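Local coordinates for positive phenol-degradative gene regulator (Ralstonia sp. E2, PDB 5FRW), which probably activates transcription of phenol-degradation genes as a sigma-54-dependent, ATP- and DNA-binding regulator, represented here by its phenol-binding, zinc-containing N-terminal sensory domain, at residues A[125-130]-A[186-191]. Sequence-based numbering, arbitrary orientation.
With IPH (phenol), chain C.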
loop_
_atom_site.group_PDB
_atom_site.type_symbol
_atom_site.label_atom_id
_atom_site.label_comp_id
_atom_site.label_asym_id
_atom_site.label_seq_id
_atom_site.Cartn_x
_atom_site.Cartn_y
_atom_site.Cartn_z
ATOM N N HIS A 125 26.781 -2.795 11.514
ATOM C CA HIS A 125 27.219 -1.998 10.386
ATOM C C HIS A 125 26.735 -2.708 9.137
ATOM O O HIS A 125 27.155 -3.832 8.870
ATOM C CB HIS A 125 28.749 -1.831 10.402
ATOM C CG HIS A 125 29.257 -0.794 9.453
ATOM N ND1 HIS A 125 29.602 -1.084 8.147
ATOM C CD2 HIS A 125 29.473 0.535 9.612
ATOM C CE1 HIS A 125 30.016 0.017 7.544
ATOM N NE2 HIS A 125 29.947 1.016 8.411
ATOM N N GLY A 126 25.831 -2.077 8.385
ATOM C CA GLY A 126 25.260 -2.723 7.215
ATOM C C GLY A 126 25.183 -1.887 5.945
ATOM O O GLY A 126 24.696 -0.760 5.949
ATOM N N GLU A 127 25.661 -2.445 4.843
ATOM C CA GLU A 127 25.475 -1.817 3.540
ATOM C C GLU A 127 24.782 -2.787 2.582
ATOM O O GLU A 127 25.110 -3.973 2.521
ATOM C CB GLU A 127 26.816 -1.324 2.964
ATOM C CG GLU A 127 28.048 -2.073 3.469
ATOM C CD GLU A 127 29.390 -1.359 3.174
ATOM O OE1 GLU A 127 29.551 -0.160 3.511
ATOM O OE2 GLU A 127 30.287 -2.013 2.591
ATOM N N PHE A 128 23.801 -2.275 1.857
ATOM C CA PHE A 128 22.948 -3.100 1.005
ATOM C C PHE A 128 22.807 -2.427 -0.339
ATOM O O PHE A 128 22.815 -1.201 -0.415
ATOM C CB PHE A 128 21.551 -3.298 1.622
ATOM C CG PHE A 128 21.568 -3.825 3.029
ATOM C CD1 PHE A 128 21.820 -2.985 4.096
ATOM C CD2 PHE A 128 21.324 -5.164 3.282
ATOM C CE1 PHE A 128 21.838 -3.476 5.404
ATOM C CE2 PHE A 128 21.342 -5.662 4.579
ATOM C CZ PHE A 128 21.601 -4.819 5.637
ATOM N N LEU A 129 22.656 -3.232 -1.382
ATOM C CA LEU A 129 22.278 -2.758 -2.705
ATOM C C LEU A 129 20.755 -2.864 -2.851
ATOM O O LEU A 129 20.151 -3.851 -2.423
ATOM C CB LEU A 129 23.006 -3.581 -3.775
ATOM C CG LEU A 129 22.428 -3.769 -5.183
ATOM C CD1 LEU A 129 22.608 -2.528 -6.025
ATOM C CD2 LEU A 129 23.077 -4.958 -5.888
ATOM N N TRP A 130 20.148 -1.824 -3.414
ATOM C CA TRP A 130 18.730 -1.803 -3.726
ATOM C C TRP A 130 18.518 -1.733 -5.230
ATOM O O TRP A 130 18.852 -0.725 -5.853
ATOM C CB TRP A 130 18.044 -0.607 -3.092
ATOM C CG TRP A 130 17.612 -0.795 -1.661
ATOM C CD1 TRP A 130 17.586 -1.960 -0.946
ATOM C CD2 TRP A 130 17.138 0.228 -0.779
ATOM N NE1 TRP A 130 17.114 -1.723 0.324
ATOM C CE2 TRP A 130 16.831 -0.385 0.448
ATOM C CE3 TRP A 130 16.937 1.607 -0.912
ATOM C CZ2 TRP A 130 16.332 0.333 1.536
ATOM C CZ3 TRP A 130 16.446 2.318 0.183
ATOM C CH2 TRP A 130 16.143 1.675 1.380
ATOM N N ARG A 186 21.811 2.472 -2.984
ATOM C CA ARG A 186 22.705 1.808 -2.041
ATOM C C ARG A 186 22.622 2.521 -0.701
ATOM O O ARG A 186 22.545 3.747 -0.623
ATOM C CB ARG A 186 24.139 1.774 -2.572
ATOM C CG ARG A 186 25.122 1.029 -1.711
ATOM C CD ARG A 186 26.499 0.990 -2.356
ATOM N NE ARG A 186 27.029 2.340 -2.520
ATOM C CZ ARG A 186 27.652 3.022 -1.563
ATOM N NH1 ARG A 186 27.834 2.481 -0.362
ATOM N NH2 ARG A 186 28.093 4.247 -1.812
ATOM N N ILE A 187 22.605 1.733 0.360
ATOM C CA ILE A 187 22.346 2.270 1.683
ATOM C C ILE A 187 23.369 1.790 2.693
ATOM O O ILE A 187 24.043 0.778 2.473
ATOM C CB ILE A 187 20.942 1.869 2.176
ATOM C CG1 ILE A 187 20.940 0.392 2.590
ATOM C CG2 ILE A 187 19.901 2.149 1.075
ATOM C CD1 ILE A 187 19.605 -0.130 3.172
ATOM N N LEU A 188 23.474 2.534 3.795
ATOM C CA LEU A 188 24.357 2.197 4.914
ATOM C C LEU A 188 23.582 2.358 6.210
ATOM O O LEU A 188 22.935 3.377 6.421
ATOM C CB LEU A 188 25.617 3.096 4.939
ATOM C CG LEU A 188 26.440 3.099 6.242
ATOM C CD1 LEU A 188 27.097 1.739 6.506
ATOM C CD2 LEU A 188 27.484 4.243 6.303
ATOM N N GLY A 189 23.621 1.354 7.070
ATOM C CA GLY A 189 22.929 1.444 8.346
ATOM C C GLY A 189 23.910 1.240 9.479
ATOM O O GLY A 189 24.737 0.336 9.406
ATOM N N LYS A 190 23.808 2.070 10.519
ATOM C CA LYS A 190 24.644 1.941 11.714
ATOM C C LYS A 190 24.003 2.689 12.885
ATOM O O LYS A 190 23.113 3.527 12.675
ATOM C CB LYS A 190 26.064 2.461 11.436
ATOM C CG LYS A 190 26.154 3.949 11.203
ATOM C CD LYS A 190 27.441 4.304 10.457
ATOM C CE LYS A 190 27.588 5.811 10.290
ATOM N NZ LYS A 190 28.841 6.175 9.580
ATOM N N PRO A 191 24.422 2.372 14.127
ATOM C CA PRO A 191 23.811 3.009 15.299
ATOM C C PRO A 191 23.741 4.530 15.227
ATOM O O PRO A 191 24.624 5.176 14.647
ATOM C CB PRO A 191 24.728 2.560 16.447
ATOM C CG PRO A 191 25.158 1.201 16.041
ATOM C CD PRO A 191 25.359 1.305 14.526
HETATM C C1 IPH C . 16.306 -3.658 3.776
HETATM C C2 IPH C . 17.663 -3.480 4.046
HETATM C C3 IPH C . 18.154 -3.738 5.316
HETATM C C4 IPH C . 17.283 -4.173 6.304
HETATM C C5 IPH C . 15.932 -4.354 6.039
HETATM C C6 IPH C . 15.438 -4.091 4.769
HETATM O O1 IPH C . 15.806 -3.390 2.492
#
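Gly-126 and Gly-189 exchange two backbone hydrogen bonds, Gly-126 N to Gly-189 O at 2.8 Å and Gly-189 N to Gly-126 O at 2.6 Å. Phe-128 N to Ile-187 O (3.1 Å) and Ile-187 N to Phe-128 O (3.0 Å) form the next pair, and with the segment axes at 166° the strands run antiparallel. Arg-186 NE forms a salt bridge with Glu-176 OE2. Beside the face of Phe-128 and Ile-187, Trp-130 donates NE1 to phenol O1 at 3.0 Å, with O1 near the indole plane; the phenol is also hydrogen-bonded to His-102 ND1. Phenol points its C3 edge at the face of Phe-128, the rings steeply inclined, with C3 over the ring centre and 3.6 Å from Phe-128 CZ. Ile-187 wedges between the two aromatic residues: chi1 of 75° puts CG1 between backbone N and carbonyl carbon, so CD1 reaches both Phe-128 CD1 (3.7 Å) and the indole, while CG2 lies over the six-membered ring of Trp-130, 3.6 Å from its centroid. On the opposite face, that of Glu-127 and Leu-188, Leu-188 CD1 makes a CH-pi contact over the rim of the His-125 ring, 27° off its normal. Two central strands of the four-stranded antiparallel sheet thus form one wall of the phenol pocket, close to the zinc ligands Glu-174 and Cys-185, consistent with the sensory domain of this V4R-containing regulator family.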